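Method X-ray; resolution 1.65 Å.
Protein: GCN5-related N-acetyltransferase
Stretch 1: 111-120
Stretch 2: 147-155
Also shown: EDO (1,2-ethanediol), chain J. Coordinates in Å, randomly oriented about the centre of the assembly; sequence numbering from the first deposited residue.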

# COMPACT_ATOMS: atom_id res chain seq x y z
N GLY A 111 -24.89 9.56 -1.97
CA GLY A 111 -23.62 8.88 -2.11
C GLY A 111 -22.68 9.28 -1.01
O GLY A 111 -21.97 8.43 -0.42
N HIS A 112 -22.65 10.57 -0.71
CA HIS A 112 -21.73 11.04 0.31
C HIS A 112 -22.07 10.43 1.70
O HIS A 112 -21.16 10.07 2.45
CB HIS A 112 -21.73 12.53 0.31
CG HIS A 112 -20.77 13.17 1.26
ND1 HIS A 112 -21.16 13.56 2.53
CD2 HIS A 112 -19.55 13.73 1.04
CE1 HIS A 112 -20.17 14.22 3.10
NE2 HIS A 112 -19.18 14.33 2.22
N ARG A 113 -23.36 10.23 2.00
CA ARG A 113 -23.75 9.61 3.29
C ARG A 113 -23.28 8.19 3.33
O ARG A 113 -22.70 7.74 4.32
CB ARG A 113 -25.28 9.61 3.48
CG ARG A 113 -25.97 10.96 3.62
CD ARG A 113 -27.51 10.81 3.60
N LEU A 114 -23.50 7.47 2.23
CA LEU A 114 -23.08 6.07 2.13
C LEU A 114 -21.56 5.99 2.25
O LEU A 114 -21.01 5.15 2.95
CB LEU A 114 -23.54 5.44 0.82
CG LEU A 114 -25.02 5.03 0.63
CD1 LEU A 114 -25.14 4.26 -0.70
CD2 LEU A 114 -25.57 4.22 1.81
N GLY A 115 -20.85 6.87 1.54
CA GLY A 115 -19.39 6.93 1.65
C GLY A 115 -18.93 7.08 3.09
O GLY A 115 -18.03 6.37 3.55
N SER A 116 -19.58 7.98 3.82
CA SER A 116 -19.25 8.21 5.23
C SER A 116 -19.47 6.94 6.09
O SER A 116 -18.62 6.56 6.90
CB SER A 116 -20.02 9.43 5.76
OG SER A 116 -19.53 9.76 7.02
N ALA A 117 -20.56 6.23 5.84
CA ALA A 117 -20.85 4.93 6.50
C ALA A 117 -19.83 3.83 6.13
O ALA A 117 -19.41 3.02 6.96
CB ALA A 117 -22.31 4.46 6.11
N LEU A 118 -19.47 3.79 4.86
CA LEU A 118 -18.52 2.78 4.39
C LEU A 118 -17.15 3.00 5.05
O LEU A 118 -16.47 2.02 5.41
CB LEU A 118 -18.46 2.82 2.87
CG LEU A 118 -19.61 2.07 2.18
CD1 LEU A 118 -19.76 2.48 0.73
CD2 LEU A 118 -19.39 0.52 2.30
N LEU A 119 -16.75 4.27 5.16
CA LEU A 119 -15.45 4.59 5.78
C LEU A 119 -15.41 4.15 7.26
O LEU A 119 -14.46 3.55 7.73
CB LEU A 119 -15.07 6.07 5.59
CG LEU A 119 -13.75 6.47 6.28
CD1 LEU A 119 -12.59 5.59 5.71
CD2 LEU A 119 -13.46 7.96 6.12
N ALA A 120 -16.47 4.47 7.99
CA ALA A 120 -16.56 4.09 9.38
C ALA A 120 -16.53 2.57 9.57
O ALA A 120 -15.85 2.04 10.46
CB ALA A 120 -17.82 4.76 10.03
N ARG A 147 -11.28 16.82 0.92
CA ARG A 147 -12.09 17.45 1.97
C ARG A 147 -12.84 16.42 2.81
O ARG A 147 -12.93 16.53 4.04
CB ARG A 147 -13.09 18.45 1.38
CG ARG A 147 -13.86 19.29 2.42
CD ARG A 147 -14.76 20.35 1.73
NE ARG A 147 -15.22 19.83 0.44
CZ ARG A 147 -14.93 20.33 -0.77
NH1 ARG A 147 -14.21 21.44 -0.92
NH2 ARG A 147 -15.38 19.69 -1.84
N PHE A 148 -13.31 15.38 2.12
CA PHE A 148 -14.05 14.27 2.74
C PHE A 148 -13.19 13.45 3.72
O PHE A 148 -13.60 13.22 4.86
CB PHE A 148 -14.64 13.37 1.65
CG PHE A 148 -15.26 12.09 2.16
CD1 PHE A 148 -14.51 10.94 2.30
CD2 PHE A 148 -16.60 12.04 2.50
CE1 PHE A 148 -15.10 9.76 2.76
CE2 PHE A 148 -17.19 10.85 2.95
CZ PHE A 148 -16.43 9.73 3.10
N TYR A 149 -11.99 13.06 3.30
CA TYR A 149 -11.14 12.28 4.20
C TYR A 149 -10.59 13.12 5.33
O TYR A 149 -10.54 12.65 6.47
CB TYR A 149 -10.03 11.62 3.41
CG TYR A 149 -10.55 10.55 2.48
CD1 TYR A 149 -11.27 9.47 2.98
CD2 TYR A 149 -10.34 10.62 1.11
CE1 TYR A 149 -11.74 8.47 2.13
CE2 TYR A 149 -10.82 9.63 0.25
CZ TYR A 149 -11.53 8.56 0.77
OH TYR A 149 -11.99 7.58 -0.11
N GLU A 150 -10.24 14.37 5.04
CA GLU A 150 -9.64 15.25 6.05
C GLU A 150 -10.65 15.54 7.16
O GLU A 150 -10.28 15.68 8.31
CB GLU A 150 -9.07 16.53 5.41
CG GLU A 150 -7.82 16.29 4.60
CD GLU A 150 -7.29 17.50 3.86
OE1 GLU A 150 -7.90 18.59 3.97
OE2 GLU A 150 -6.25 17.37 3.16
N ALA A 151 -11.94 15.56 6.81
CA ALA A 151 -13.01 15.76 7.81
C ALA A 151 -13.28 14.52 8.69
O ALA A 151 -14.04 14.61 9.66
CB ALA A 151 -14.30 16.13 7.11
N ARG A 152 -12.69 13.39 8.30
CA ARG A 152 -12.88 12.08 8.95
C ARG A 152 -11.53 11.45 9.39
O ARG A 152 -11.30 10.24 9.26
CB ARG A 152 -13.63 11.13 8.02
CG ARG A 152 -15.08 11.52 7.87
CD ARG A 152 -15.72 10.97 6.62
NE ARG A 152 -17.10 11.47 6.54
CZ ARG A 152 -17.45 12.67 6.08
NH1 ARG A 152 -16.55 13.56 5.67
NH2 ARG A 152 -18.73 13.02 6.06
N GLY A 153 -10.62 12.28 9.88
CA GLY A 153 -9.46 11.79 10.63
C GLY A 153 -8.20 11.48 9.86
O GLY A 153 -7.21 11.01 10.44
N PHE A 154 -8.22 11.69 8.54
CA PHE A 154 -7.03 11.46 7.73
C PHE A 154 -6.18 12.70 7.55
O PHE A 154 -6.71 13.80 7.45
CB PHE A 154 -7.40 10.92 6.34
CG PHE A 154 -7.89 9.52 6.37
CD1 PHE A 154 -9.19 9.24 6.76
CD2 PHE A 154 -7.05 8.46 5.97
CE1 PHE A 154 -9.65 7.94 6.79
CE2 PHE A 154 -7.50 7.13 6.00
CZ PHE A 154 -8.81 6.87 6.42
N THR A 155 -4.86 12.52 7.50
CA THR A 155 -3.92 13.61 7.17
C THR A 155 -2.91 13.19 6.11
O THR A 155 -2.64 12.01 5.96
CB THR A 155 -3.19 14.09 8.43
OG1 THR A 155 -2.37 15.22 8.09
CG2 THR A 155 -2.37 13.00 9.02
C1 EDO J . -3.44 10.04 12.62
O1 EDO J . -4.76 9.53 12.73
C2 EDO J . -3.49 11.41 11.97
O2 EDO J . -4.23 11.31 10.75

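Helices often pack by seating a large side chain from one segment in a hollow between the side chains of another, and where the receiving helix carries a glycine, that side chain can meet bare backbone. The contact between helix 111-120 and stretch 147-155 is a compact example, burying 360 Å² counted over both sides. Phe-148 is the knob. Its CA-to-CB bond points toward the other helix, chi1 is t, and the ring enters a hole formed by His-112, Gly-115, Ser-116 and Leu-119, spaced i, i+3, i+4, i+7 and so on one side of the helix. The ring meets the backbone edge-on: CZ of Phe-148 lies 3.6 Å from C of Gly-115 and 3.7 Å from N of Ser-116. Gly-115 has no side chain between its backbone and the ring; an ideal CB there would point toward Phe-148 and stand 3.7 Å from its CZ, in contact but not in clash.

Aromatic packing closes one end of the hole. The CA-to-CB bond of His-112 runs sideways, but with chi1 in t the imidazole comes nearer, and the edge of Phe-148 is directed at its face in an offset edge-to-face pair. The ring centroids are 5.2 Å apart and the planes meet at 79°.

Apolar contacts centre on Leu-119, which points toward the second stretch and has the largest area covered in this contact. Its CD2 methyl lies 4.1 Å from CE1 of Phe-148, 4.1 Å from CD1 of Tyr-149 and 3.9 Å from CE1 of Phe-154. A branched aliphatic chain suits this place: CD2 reaches all three rings, and CD1 of Leu-119 also lies 3.9 Å from CE1 of Phe-154. The same CD2 also approaches CB of Arg-152 at 3.7 Å, so the aliphatic base of the arginine adds to the apolar surface.

Polar bonding is concentrated in the guanidinium of Arg-152. Its NE donates to OG of Ser-116 at 3.0 Å with a nearly straight angle of 165°, while NH2 makes a weak bond to the same OG at 3.5 Å and 136°. The hydroxyl lies at the guanidinium edge, near its plane, where the N-H groups are directed. Within its own stretch, Arg-152 NH1 donates to the backbone O of Phe-148 at 3.1 Å. One side chain thus ties the serine to the backbone of the very residue that acts as knob. The long arginine can span the 8.3 Å between the CA atoms of Ser-116 and Arg-152, whereas the short serine places its hydroxyl beside the helix without filling the hole.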